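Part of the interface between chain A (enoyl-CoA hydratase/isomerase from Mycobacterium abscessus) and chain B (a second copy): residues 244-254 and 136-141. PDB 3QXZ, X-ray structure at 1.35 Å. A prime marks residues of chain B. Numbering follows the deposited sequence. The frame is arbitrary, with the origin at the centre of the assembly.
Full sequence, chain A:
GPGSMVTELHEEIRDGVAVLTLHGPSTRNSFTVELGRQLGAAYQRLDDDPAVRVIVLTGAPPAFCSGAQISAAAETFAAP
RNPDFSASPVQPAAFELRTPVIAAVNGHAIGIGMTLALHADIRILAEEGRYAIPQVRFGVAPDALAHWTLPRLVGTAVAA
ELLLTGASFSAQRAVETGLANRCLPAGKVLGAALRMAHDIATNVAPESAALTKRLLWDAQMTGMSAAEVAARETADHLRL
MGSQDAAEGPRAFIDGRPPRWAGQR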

ATOM      1  N   GLN A 244     -10.860   0.685  33.619  1.00 10.51           N
ATOM      2  CA  GLN A 244     -11.876  -0.352  33.765  1.00 10.30           C
ATOM      3  C   GLN A 244     -12.520  -0.855  32.477  1.00  9.99           C
ATOM      4  O   GLN A 244     -13.028  -1.981  32.444  1.00 10.18           O
ATOM      5  CB  GLN A 244     -12.955   0.087  34.768  1.00 10.41           C
ATOM      6  CG  GLN A 244     -12.470   0.125  36.255  1.00 11.46           C
ATOM      7  CD  GLN A 244     -12.358  -1.249  36.886  1.00 13.23           C
ATOM      8  OE1 GLN A 244     -13.049  -2.191  36.493  1.00 14.29           O
ATOM      9  NE2 GLN A 244     -11.490  -1.380  37.881  1.00 13.94           N
ATOM     10  N   ASP A 245     -12.460  -0.061  31.401  1.00 10.00           N
ATOM     11  CA  ASP A 245     -13.027  -0.544  30.128  1.00  9.49           C
ATOM     12  C   ASP A 245     -12.331  -1.835  29.639  1.00  9.03           C
ATOM     13  O   ASP A 245     -12.962  -2.664  28.988  1.00  9.60           O
ATOM     14  CB  ASP A 245     -13.014   0.526  29.036  1.00 10.39           C
ATOM     15  CG  ASP A 245     -14.124   1.548  29.207  1.00 10.58           C
ATOM     16  OD1 ASP A 245     -14.976   1.386  30.123  1.00 11.36           O
ATOM     17  OD2 ASP A 245     -14.201   2.501  28.409  1.00 10.61           O
ATOM     18  N   ALA A 246     -11.062  -2.028  30.000  1.00  9.35           N
ATOM     19  CA  ALA A 246     -10.341  -3.239  29.609  1.00 10.45           C
ATOM     20  C   ALA A 246     -10.872  -4.488  30.303  1.00 10.80           C
ATOM     21  O   ALA A 246     -10.713  -5.606  29.793  1.00 11.72           O
ATOM     22  CB  ALA A 246      -8.826  -3.088  29.825  1.00  9.44           C
ATOM     23  N   ALA A 247     -11.501  -4.293  31.462  1.00 11.61           N
ATOM     24  CA  ALA A 247     -12.150  -5.418  32.146  1.00 12.56           C
ATOM     25  C   ALA A 247     -13.598  -5.559  31.704  1.00 12.08           C
ATOM     26  O   ALA A 247     -14.116  -6.685  31.620  1.00 11.79           O
ATOM     27  CB  ALA A 247     -12.062  -5.240  33.640  1.00 14.25           C
ATOM     28  N   GLU A 248     -14.243  -4.435  31.413  1.00 11.51           N
ATOM     29  CA  GLU A 248     -15.645  -4.432  30.997  1.00 12.09           C
ATOM     30  C   GLU A 248     -15.900  -5.123  29.646  1.00 11.68           C
ATOM     31  O   GLU A 248     -16.910  -5.795  29.451  1.00 12.24           O
ATOM     32  CB  GLU A 248     -16.190  -2.998  30.973  1.00 13.36           C
ATOM     33  CG  GLU A 248     -17.629  -2.833  30.430  1.00 13.65           C
ATOM     34  CD  GLU A 248     -18.730  -3.572  31.225  1.00 14.50           C
ATOM     35  OE1 GLU A 248     -18.477  -4.264  32.239  1.00 18.00           O
ATOM     36  OE2 GLU A 248     -19.877  -3.469  30.770  1.00 16.20           O
ATOM     37  N   GLY A 249     -14.998  -4.947  28.688  1.00 10.93           N
ATOM     38  CA  GLY A 249     -15.171  -5.600  27.395  1.00 10.51           C
ATOM     39  C   GLY A 249     -15.335  -7.112  27.509  1.00 10.79           C
ATOM     40  O   GLY A 249     -16.339  -7.673  27.033  1.00 10.97           O
ATOM     41  N   PRO A 250     -14.339  -7.796  28.106  1.00 10.51           N
ATOM     42  CA  PRO A 250     -14.485  -9.248  28.315  1.00 10.53           C
ATOM     43  C   PRO A 250     -15.644  -9.610  29.246  1.00 11.04           C
ATOM     44  O   PRO A 250     -16.358 -10.580  28.960  1.00 12.74           O
ATOM     45  CB  PRO A 250     -13.140  -9.658  28.934  1.00 10.89           C
ATOM     46  CG  PRO A 250     -12.158  -8.567  28.417  1.00 10.64           C
ATOM     47  CD  PRO A 250     -13.000  -7.316  28.488  1.00 10.20           C
ATOM     48  N   ARG A 251     -15.843  -8.845  30.311  1.00 11.25           N
ATOM     49  CA  ARG A 251     -16.940  -9.173  31.252  1.00 12.37           C
ATOM     50  C   ARG A 251     -18.299  -9.132  30.552  1.00 12.07           C
ATOM     51  O   ARG A 251     -19.120 -10.037  30.737  1.00 12.75           O
ATOM     52  CB  ARG A 251     -16.939  -8.219  32.430  1.00 13.54           C
ATOM     53  CG  ARG A 251     -18.072  -8.456  33.420  1.00 19.42           C
ATOM     54  CD  ARG A 251     -18.018  -7.452  34.546  1.00 24.53           C
ATOM     55  NE  ARG A 251     -16.641  -7.309  34.989  1.00 24.09           N
ATOM     56  CZ  ARG A 251     -15.921  -6.202  34.845  1.00 23.92           C
ATOM     57  NH1 ARG A 251     -14.667  -6.190  35.260  1.00 25.03           N
ATOM     58  NH2 ARG A 251     -16.459  -5.109  34.306  1.00 23.84           N
ATOM     59  N   ALA A 252     -18.546  -8.096  29.755  1.00 11.90           N
ATOM     60  CA  ALA A 252     -19.814  -7.970  29.059  1.00 12.57           C
ATOM     61  C   ALA A 252     -19.985  -9.078  28.038  1.00 13.14           C
ATOM     62  O   ALA A 252     -21.060  -9.682  27.937  1.00 13.25           O
ATOM     63  CB  ALA A 252     -19.951  -6.591  28.425  1.00 13.01           C
ATOM     64  N   PHE A 253     -18.901  -9.411  27.341  1.00 12.35           N
ATOM     65  CA  PHE A 253     -18.929 -10.508  26.365  1.00 12.85           C
ATOM     66  C   PHE A 253     -19.302 -11.852  27.016  1.00 11.89           C
ATOM     67  O   PHE A 253     -20.186 -12.552  26.516  1.00 12.93           O
ATOM     68  CB  PHE A 253     -17.561 -10.582  25.670  1.00 12.92           C
ATOM     69  CG  PHE A 253     -17.445 -11.670  24.645  1.00 16.04           C
ATOM     70  CD1 PHE A 253     -17.817 -11.439  23.322  1.00 19.23           C
ATOM     71  CD2 PHE A 253     -16.956 -12.921  24.997  1.00 19.05           C
ATOM     72  CE1 PHE A 253     -17.700 -12.457  22.359  1.00 21.27           C
ATOM     73  CE2 PHE A 253     -16.829 -13.940  24.044  1.00 22.65           C
ATOM     74  CZ  PHE A 253     -17.201 -13.698  22.728  1.00 22.58           C
ATOM     75  N   ILE A 254     -18.644 -12.169  28.124  1.00 12.01           N
ATOM     76  CA  ILE A 254     -18.914 -13.396  28.897  1.00 12.86           C
ATOM     77  C   ILE A 254     -20.347 -13.418  29.473  1.00 13.42           C
ATOM     78  O   ILE A 254     -20.984 -14.479  29.507  1.00 13.53           O
ATOM     79  CB  ILE A 254     -17.842 -13.585  29.998  1.00 12.83           C
ATOM     80  CG1 ILE A 254     -16.460 -13.854  29.371  1.00 13.88           C
ATOM     81  CG2 ILE A 254     -18.218 -14.704  30.979  1.00 13.35           C
ATOM     82  CD1 ILE A 254     -16.395 -15.095  28.507  1.00 17.31           C
TER
ATOM     83  N   VAL B 136     -10.040  -3.788  19.993  1.00  6.92           N
ATOM     84  CA  VAL B 136     -10.745  -2.559  20.417  1.00  6.76           C
ATOM     85  C   VAL B 136     -12.156  -2.851  20.952  1.00  7.35           C
ATOM     86  O   VAL B 136     -12.688  -2.059  21.743  1.00  7.63           O
ATOM     87  CB  VAL B 136     -10.817  -1.485  19.309  1.00  7.05           C
ATOM     88  CG1 VAL B 136      -9.417  -1.028  18.916  1.00  6.93           C
ATOM     89  CG2 VAL B 136     -11.603  -1.991  18.098  1.00  7.69           C
ATOM     90  N   ARG B 137     -12.735  -3.987  20.559  1.00  7.46           N
ATOM     91  CA  ARG B 137     -14.075  -4.377  21.034  1.00  8.07           C
ATOM     92  C   ARG B 137     -14.015  -4.887  22.470  1.00  9.07           C
ATOM     93  O   ARG B 137     -15.048  -5.042  23.123  1.00 10.04           O
ATOM     94  CB  ARG B 137     -14.703  -5.439  20.119  1.00  8.77           C
ATOM     95  CG  ARG B 137     -14.791  -5.003  18.655  1.00  8.48           C
ATOM     96  CD  ARG B 137     -15.432  -6.101  17.785  1.00  8.76           C
ATOM     97  NE  ARG B 137     -16.887  -6.176  17.915  1.00  9.26           N
ATOM     98  CZ  ARG B 137     -17.743  -5.398  17.276  1.00  9.69           C
ATOM     99  NH1 ARG B 137     -17.345  -4.412  16.479  1.00 10.55           N
ATOM    100  NH2 ARG B 137     -19.042  -5.609  17.440  1.00 11.32           N
ATOM    101  N   PHE B 138     -12.800  -5.103  22.966  1.00  8.57           N
ATOM    102  CA  PHE B 138     -12.579  -5.583  24.336  1.00  8.60           C
ATOM    103  C   PHE B 138     -11.882  -4.562  25.216  1.00  9.50           C
ATOM    104  O   PHE B 138     -11.452  -4.891  26.337  1.00 10.54           O
ATOM    105  CB  PHE B 138     -11.827  -6.926  24.288  1.00  9.44           C
ATOM    106  CG  PHE B 138     -12.646  -8.009  23.649  1.00  9.62           C
ATOM    107  CD1 PHE B 138     -13.629  -8.674  24.379  1.00 11.29           C
ATOM    108  CD2 PHE B 138     -12.500  -8.316  22.299  1.00 10.96           C
ATOM    109  CE1 PHE B 138     -14.416  -9.657  23.777  1.00 13.17           C
ATOM    110  CE2 PHE B 138     -13.278  -9.292  21.676  1.00 13.25           C
ATOM    111  CZ  PHE B 138     -14.248  -9.970  22.418  1.00 11.75           C
ATOM    112  N   GLY B 139     -11.786  -3.312  24.766  1.00  8.94           N
ATOM    113  CA  GLY B 139     -11.187  -2.272  25.588  1.00  8.50           C
ATOM    114  C   GLY B 139      -9.682  -2.267  25.659  1.00  7.89           C
ATOM    115  O   GLY B 139      -9.094  -1.586  26.505  1.00  8.77           O
ATOM    116  N   VAL B 140      -9.028  -2.999  24.749  1.00  7.88           N
ATOM    117  CA  VAL B 140      -7.579  -2.876  24.560  1.00  8.43           C
ATOM    118  C   VAL B 140      -7.350  -2.355  23.120  1.00  7.66           C
ATOM    119  O   VAL B 140      -8.156  -1.577  22.622  1.00  7.86           O
ATOM    120  CB  VAL B 140      -6.779  -4.140  24.980  1.00  8.62           C
ATOM    121  CG1 VAL B 140      -6.741  -4.224  26.536  1.00 10.89           C
ATOM    122  CG2 VAL B 140      -7.353  -5.417  24.375  1.00 10.33           C
ATOM    123  N   ALA B 141      -6.257  -2.730  22.466  1.00  7.20           N
ATOM    124  CA  ALA B 141      -5.960  -2.174  21.137  1.00  6.82           C
ATOM    125  C   ALA B 141      -5.125  -3.172  20.374  1.00  6.94           C
ATOM    126  O   ALA B 141      -4.639  -4.154  20.951  1.00  7.21           O
ATOM    127  CB  ALA B 141      -5.233  -0.841  21.255  1.00  6.69           C
TER
HETATM  128  O   HOH W   1      -9.484  -6.440  27.497  1.00 10.80           O

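The contact packs one side of a chain A helix against a loop of chain B, burying 305 Å² in total without a direct hydrogen bond between the two stretches. At Asp245 the main chain makes the approach: its O lies 3.9 Å from Gly139′ CA, while the carboxylate leads away and is satisfied elsewhere in the structure. Gly139′ has a positive phi of 78°, which by itself favours glycine, and an ideal CB there would fall 2.3 Å from Asp245 O, a clash.

Ala246 sits opposite this glycine, with the two CA atoms 4.2 Å apart. Its CB lies 3.7 Å from Gly139′ O and 4.1 Å from Val140′ CG1, the latter an apolar contact. Ala246 O and Phe138′ O come within 3.6 Å of each other; a water bridges these two acceptors, donating to Ala246 O at 2.7 Å and to Phe138′ O at 2.8 Å. Ala247 points away from chain B, and Glu248 directs its carboxylate away too, where OE1 forms a salt bridge with Arg251 NH2 (3.0 Å).

At Gly249 the CA atoms come nearer than at Ala246, its CA lying 4.0 Å from Phe138′ CA. Such proximity leaves no space for a side chain: an ideal CB would lie 2.6 Å from Phe138′ C. Pro250, whose nitrogen has no hydrogen to offer the preceding turn, marks a kink in the helix. Its CD approaches Phe138′ O at 3.6 Å, and its CG lies 4.3 Å from Phe138′ CD1.

One turn beyond Gly249, Phe253 points toward chain B and presents a ring face to the edge of Phe138′. The ring centroids are 5.4 Å apart and the planes meet at 69°, with Phe253 CG 3.7 Å from Phe138′ CE1. Phe138′ thus spans the contact from the water-bridged carbonyl to this aromatic pair.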